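Local coordinates for protein putative methylthioribose-1-phosphate isomerase (Pyrococcus horikoshii OT3, PDB 6A34) that probably catalyses the interconversion of 5-methylthioribose 1-phosphate and 5-methylthioribulose 1-phosphate in the methionine salvage pathway, at residues I3-R15 / H176-D190. Sequence-based numbering, arbitrary orientation.
Sequences IRYTPKELTKLPR and HLGTVGSVVRVMHKD
The CA atoms are 5.5 Å apart at Leu10 and Arg185 and 5.1 Å apart at Arg15 and His176, as segment 3-15 runs along helix 180-189 from its C-terminal end back to the loop before it. At the Asp190 end Arg4 grips the carboxylate end-on in a salt bridge, NH1 to OD1 and NH2 to OD2, both 2.7 Å, with the guanidinium and carboxylate planes only 16° apart. Tyr5 OH donates to the same OD1 from above the carboxylate plane, so this oxygen takes two bonds, while Lys189 CB lies over a face of the Tyr5 ring, 3.5 Å from CZ. Replacing Asp190 with an alanine removes both carboxylate oxygens, and is likely to leave the Arg4 guanidinium without this counter-charge and the Tyr5 hydroxyl without its acceptor here. Further along, Leu10 CD2 rests on Val186, 3.8 Å from CG2, and Leu10 CB and Pro7 CB meet Leu177 CD2. His176 closes the other end: NE2 donates to Leu13 O, which lies close to the ring plane, over 2.8 Å, although NE2 itself stands above the carbonyl plane. Arg15 CG covers one face of the imidazole in a CH-pi contact, and Leu177 CD2 lies off-centre over the opposite face. ND1 is buried without a polar partner. With Thr11 OG1 anti to the backbone N (chi1 -170°), the methyl CG2 is turned to His176 NE2, 3.3 Å away, while OG1 accepts from Leu13 N in an ST turn. The Thr11 hydroxyl and Arg185 NE share Asp218, just beyond helix 206-217. The N-terminal segment thus packs against the direction of helix 180-189, the helix of a beta-alpha-beta crossover between adjacent parallel strands 161-165 and 193-199, consistent with this family's Rossmann-like fold; Val186 and His176 also touch helix 125-157, where Asp141 pairs with Arg15.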
loop_
_atom_site.group_PDB
_atom_site.type_symbol
_atom_site.label_atom_id
_atom_site.label_comp_id
_atom_site.label_asym_id
_atom_site.label_seq_id
_atom_site.Cartn_x
_atom_site.Cartn_y
_atom_site.Cartn_z
ATOM N N ILE A 3 2.752 20.508 -31.277
ATOM C CA ILE A 3 1.552 20.229 -30.539
ATOM C C ILE A 3 0.479 19.815 -31.556
ATOM O O ILE A 3 0.082 20.623 -32.387
ATOM C CB ILE A 3 1.133 21.466 -29.710
ATOM C CG1 ILE A 3 2.293 22.050 -28.893
ATOM C CG2 ILE A 3 -0.067 21.150 -28.840
ATOM C CD1 ILE A 3 3.145 21.027 -28.192
ATOM N N ARG A 4 0.044 18.554 -31.473
ATOM C CA ARG A 4 -0.877 17.930 -32.395
ATOM C C ARG A 4 -2.302 17.946 -31.825
ATOM O O ARG A 4 -3.267 17.726 -32.571
ATOM C CB ARG A 4 -0.454 16.479 -32.676
ATOM C CG ARG A 4 0.886 16.339 -33.393
ATOM C CD ARG A 4 1.473 14.925 -33.391
ATOM N NE ARG A 4 1.786 14.387 -32.061
ATOM C CZ ARG A 4 1.243 13.280 -31.549
ATOM N NH1 ARG A 4 0.194 12.712 -32.140
ATOM N NH2 ARG A 4 1.771 12.737 -30.457
ATOM N N TYR A 5 -2.439 18.147 -30.510
ATOM C CA TYR A 5 -3.747 18.087 -29.856
ATOM C C TYR A 5 -3.998 19.383 -29.076
ATOM O O TYR A 5 -3.069 20.009 -28.608
ATOM C CB TYR A 5 -3.865 16.854 -28.955
ATOM C CG TYR A 5 -3.786 15.521 -29.661
ATOM C CD1 TYR A 5 -4.873 15.012 -30.359
ATOM C CD2 TYR A 5 -2.627 14.754 -29.611
ATOM C CE1 TYR A 5 -4.808 13.784 -30.998
ATOM C CE2 TYR A 5 -2.538 13.535 -30.253
ATOM C CZ TYR A 5 -3.632 13.053 -30.951
ATOM O OH TYR A 5 -3.567 11.842 -31.568
ATOM N N THR A 6 -5.276 19.775 -29.001
ATOM C CA THR A 6 -5.776 20.800 -28.089
ATOM C C THR A 6 -6.227 20.124 -26.795
ATOM O O THR A 6 -6.519 18.928 -26.780
ATOM C CB THR A 6 -6.946 21.580 -28.713
ATOM O OG1 THR A 6 -8.003 20.642 -28.864
ATOM C CG2 THR A 6 -6.638 22.226 -30.055
ATOM N N PRO A 7 -6.304 20.861 -25.667
ATOM C CA PRO A 7 -6.846 20.318 -24.429
ATOM C C PRO A 7 -8.152 19.552 -24.608
ATOM O O PRO A 7 -8.266 18.491 -24.058
ATOM C CB PRO A 7 -7.080 21.568 -23.589
ATOM C CG PRO A 7 -5.959 22.467 -24.000
ATOM C CD PRO A 7 -5.809 22.232 -25.489
ATOM N N LYS A 8 -9.063 20.069 -25.438
ATOM C CA LYS A 8 -10.427 19.530 -25.574
ATOM C C LYS A 8 -10.411 18.222 -26.345
ATOM O O LYS A 8 -11.316 17.408 -26.196
ATOM C CB LYS A 8 -11.368 20.504 -26.293
ATOM C CG LYS A 8 -12.255 21.316 -25.356
ATOM C CD LYS A 8 -12.836 22.588 -25.961
ATOM C CE LYS A 8 -13.766 23.300 -24.998
ATOM N NZ LYS A 8 -14.112 24.670 -25.457
ATOM N N GLU A 9 -9.377 18.019 -27.154
ATOM C CA GLU A 9 -9.221 16.739 -27.835
ATOM C C GLU A 9 -8.642 15.672 -26.890
ATOM O O GLU A 9 -8.739 14.490 -27.213
ATOM C CB GLU A 9 -8.348 16.888 -29.088
ATOM C CG GLU A 9 -9.035 17.639 -30.209
ATOM C CD GLU A 9 -8.143 17.962 -31.395
ATOM O OE1 GLU A 9 -6.986 18.347 -31.186
ATOM O OE2 GLU A 9 -8.621 17.838 -32.530
ATOM N N LEU A 10 -8.021 16.084 -25.768
ATOM C CA LEU A 10 -7.284 15.168 -24.855
ATOM C C LEU A 10 -8.139 14.740 -23.651
ATOM O O LEU A 10 -7.936 13.667 -23.097
ATOM C CB LEU A 10 -5.998 15.859 -24.402
ATOM C CG LEU A 10 -4.911 15.972 -25.473
ATOM C CD1 LEU A 10 -3.736 16.758 -24.937
ATOM C CD2 LEU A 10 -4.455 14.606 -25.982
ATOM N N THR A 11 -9.101 15.572 -23.243
ATOM C CA THR A 11 -9.922 15.275 -22.069
ATOM C C THR A 11 -11.341 15.798 -22.287
ATOM O O THR A 11 -11.539 16.733 -23.033
ATOM C CB THR A 11 -9.356 15.921 -20.799
ATOM O OG1 THR A 11 -10.069 15.384 -19.678
ATOM C CG2 THR A 11 -9.474 17.432 -20.820
ATOM N N LYS A 12 -12.292 15.198 -21.576
ATOM C CA LYS A 12 -13.667 15.650 -21.552
ATOM C C LYS A 12 -13.939 16.451 -20.274
ATOM O O LYS A 12 -15.001 16.999 -20.110
ATOM C CB LYS A 12 -14.620 14.459 -21.617
ATOM C CG LYS A 12 -14.690 13.753 -22.962
ATOM C CD LYS A 12 -15.394 12.397 -22.872
ATOM C CE LYS A 12 -15.089 11.496 -24.053
ATOM N NZ LYS A 12 -14.757 10.112 -23.629
ATOM N N LEU A 13 -12.960 16.492 -19.375
ATOM C CA LEU A 13 -13.072 17.201 -18.137
ATOM C C LEU A 13 -12.972 18.697 -18.402
ATOM O O LEU A 13 -12.163 19.127 -19.231
ATOM C CB LEU A 13 -11.937 16.777 -17.193
ATOM C CG LEU A 13 -12.051 15.382 -16.580
ATOM C CD1 LEU A 13 -10.769 15.015 -15.851
ATOM C CD2 LEU A 13 -13.237 15.268 -15.636
ATOM N N PRO A 14 -13.702 19.524 -17.617
ATOM C CA PRO A 14 -13.441 20.959 -17.559
ATOM C C PRO A 14 -12.126 21.208 -16.817
ATOM O O PRO A 14 -11.593 20.293 -16.159
ATOM C CB PRO A 14 -14.572 21.506 -16.679
ATOM C CG PRO A 14 -14.822 20.355 -15.725
ATOM C CD PRO A 14 -14.653 19.107 -16.577
ATOM N N ARG A 15 -11.629 22.442 -16.917
ATOM C CA ARG A 15 -10.515 22.880 -16.134
ATOM C C ARG A 15 -10.850 22.643 -14.655
ATOM O O ARG A 15 -12.002 22.695 -14.246
ATOM C CB ARG A 15 -10.149 24.322 -16.496
ATOM C CG ARG A 15 -9.169 24.401 -17.654
ATOM C CD ARG A 15 -9.211 25.535 -18.649
ATOM N NE ARG A 15 -8.218 26.509 -18.288
ATOM C CZ ARG A 15 -7.473 27.286 -19.078
ATOM N NH1 ARG A 15 -6.953 28.355 -18.522
ATOM N NH2 ARG A 15 -7.184 27.018 -20.337
ATOM N N HIS A 176 -5.232 22.027 -16.033
ATOM C CA HIS A 176 -5.844 21.110 -17.019
ATOM C C HIS A 176 -4.809 20.075 -17.504
ATOM O O HIS A 176 -3.656 20.392 -17.638
ATOM C CB HIS A 176 -6.499 21.940 -18.161
ATOM C CG HIS A 176 -7.774 21.373 -18.707
ATOM N ND1 HIS A 176 -8.190 21.629 -20.013
ATOM C CD2 HIS A 176 -8.703 20.533 -18.153
ATOM C CE1 HIS A 176 -9.327 20.968 -20.236
ATOM N NE2 HIS A 176 -9.671 20.286 -19.096
ATOM N N LEU A 177 -5.266 18.831 -17.717
ATOM C CA LEU A 177 -4.581 17.760 -18.473
ATOM C C LEU A 177 -3.659 16.910 -17.581
ATOM O O LEU A 177 -3.616 15.651 -17.719
ATOM C CB LEU A 177 -3.786 18.355 -19.642
ATOM C CG LEU A 177 -4.589 19.183 -20.642
ATOM C CD1 LEU A 177 -3.682 19.676 -21.756
ATOM C CD2 LEU A 177 -5.742 18.382 -21.210
ATOM N N GLY A 178 -2.880 17.577 -16.723
ATOM C CA GLY A 178 -1.947 16.895 -15.839
ATOM C C GLY A 178 -0.534 16.949 -16.367
ATOM O O GLY A 178 -0.312 17.452 -17.449
ATOM N N THR A 179 0.413 16.455 -15.563
ATOM C CA THR A 179 1.778 16.249 -16.001
ATOM C C THR A 179 1.837 14.841 -16.582
ATOM O O THR A 179 1.886 14.643 -17.824
ATOM C CB THR A 179 2.771 16.607 -14.883
ATOM O OG1 THR A 179 2.575 15.847 -13.686
ATOM C CG2 THR A 179 2.662 18.073 -14.523
ATOM N N VAL A 180 1.806 13.853 -15.681
ATOM C CA VAL A 180 1.625 12.487 -16.103
ATOM C C VAL A 180 0.359 12.451 -16.979
ATOM O O VAL A 180 0.320 11.858 -18.063
ATOM C CB VAL A 180 1.508 11.522 -14.895
ATOM C CG1 VAL A 180 1.042 10.137 -15.334
ATOM C CG2 VAL A 180 2.799 11.395 -14.108
ATOM N N GLY A 181 -0.693 13.095 -16.500
ATOM C CA GLY A 181 -2.011 13.002 -17.165
ATOM C C GLY A 181 -1.963 13.434 -18.629
ATOM O O GLY A 181 -2.616 12.851 -19.469
ATOM N N SER A 182 -1.160 14.451 -18.939
ATOM C CA SER A 182 -1.033 14.927 -20.302
ATOM C C SER A 182 -0.370 13.868 -21.168
ATOM O O SER A 182 -0.787 13.624 -22.287
ATOM C CB SER A 182 -0.280 16.211 -20.382
ATOM O OG SER A 182 -0.485 16.778 -21.659
ATOM N N VAL A 183 0.646 13.217 -20.615
ATOM C CA VAL A 183 1.426 12.255 -21.388
ATOM C C VAL A 183 0.528 11.082 -21.753
ATOM O O VAL A 183 0.506 10.679 -22.896
ATOM C CB VAL A 183 2.684 11.790 -20.630
ATOM C CG1 VAL A 183 3.352 10.613 -21.305
ATOM C CG2 VAL A 183 3.673 12.932 -20.490
ATOM N N VAL A 184 -0.170 10.528 -20.755
ATOM C CA VAL A 184 -1.034 9.386 -20.969
ATOM C C VAL A 184 -2.259 9.775 -21.813
ATOM O O VAL A 184 -2.760 8.939 -22.588
ATOM C CB VAL A 184 -1.419 8.693 -19.653
ATOM C CG1 VAL A 184 -0.194 8.140 -18.951
ATOM C CG2 VAL A 184 -2.203 9.600 -18.728
ATOM N N ARG A 185 -2.721 11.025 -21.726
ATOM C CA ARG A 185 -3.858 11.457 -22.606
ATOM C C ARG A 185 -3.397 11.516 -24.078
ATOM O O ARG A 185 -4.041 10.988 -24.950
ATOM C CB ARG A 185 -4.465 12.762 -22.089
ATOM C CG ARG A 185 -5.381 12.533 -20.895
ATOM C CD ARG A 185 -5.794 13.841 -20.244
ATOM N NE ARG A 185 -6.924 13.619 -19.341
ATOM C CZ ARG A 185 -6.818 13.409 -18.037
ATOM N NH1 ARG A 185 -5.663 13.632 -17.427
ATOM N NH2 ARG A 185 -7.868 12.972 -17.351
ATOM N N VAL A 186 -2.204 12.055 -24.338
ATOM C CA VAL A 186 -1.702 12.082 -25.688
ATOM C C VAL A 186 -1.501 10.650 -26.200
ATOM O O VAL A 186 -1.883 10.327 -27.327
ATOM C CB VAL A 186 -0.414 12.908 -25.786
ATOM C CG1 VAL A 186 0.224 12.748 -27.139
ATOM C CG2 VAL A 186 -0.668 14.368 -25.488
ATOM N N MET A 187 -0.906 9.787 -25.367
ATOM C CA MET A 187 -0.665 8.420 -25.738
ATOM C C MET A 187 -2.001 7.739 -26.070
ATOM O O MET A 187 -2.070 6.943 -27.008
ATOM C CB MET A 187 0.056 7.652 -24.617
ATOM C CG MET A 187 1.497 8.065 -24.452
ATOM S SD MET A 187 2.396 7.097 -23.217
ATOM C CE MET A 187 2.426 5.485 -24.011
ATOM N N HIS A 188 -3.041 8.018 -25.277
ATOM C CA HIS A 188 -4.346 7.346 -25.443
ATOM C C HIS A 188 -4.961 7.739 -26.795
ATOM O O HIS A 188 -5.436 6.890 -27.547
ATOM C CB HIS A 188 -5.285 7.655 -24.267
ATOM C CG HIS A 188 -6.672 7.148 -24.459
ATOM N ND1 HIS A 188 -6.983 5.809 -24.385
ATOM C CD2 HIS A 188 -7.828 7.782 -24.733
ATOM C CE1 HIS A 188 -8.280 5.641 -24.582
ATOM N NE2 HIS A 188 -8.812 6.826 -24.812
ATOM N N LYS A 189 -4.926 9.035 -27.099
ATOM C CA LYS A 189 -5.399 9.547 -28.390
ATOM C C LYS A 189 -4.620 8.899 -29.535
ATOM O O LYS A 189 -5.209 8.596 -30.592
ATOM C CB LYS A 189 -5.222 11.069 -28.513
ATOM C CG LYS A 189 -6.514 11.864 -28.538
ATOM C CD LYS A 189 -7.379 11.578 -27.326
ATOM C CE LYS A 189 -8.762 11.087 -27.687
ATOM N NZ LYS A 189 -9.624 11.016 -26.485
ATOM N N ASP A 190 -3.299 8.760 -29.349
ATOM C CA ASP A 190 -2.429 8.227 -30.405
ATOM C C ASP A 190 -2.662 6.718 -30.583
ATOM O O ASP A 190 -2.135 6.132 -31.512
ATOM C CB ASP A 190 -0.953 8.520 -30.126
ATOM C CG ASP A 190 -0.554 9.937 -30.479
ATOM O OD1 ASP A 190 -1.262 10.550 -31.292
ATOM O OD2 ASP A 190 0.453 10.415 -29.936
#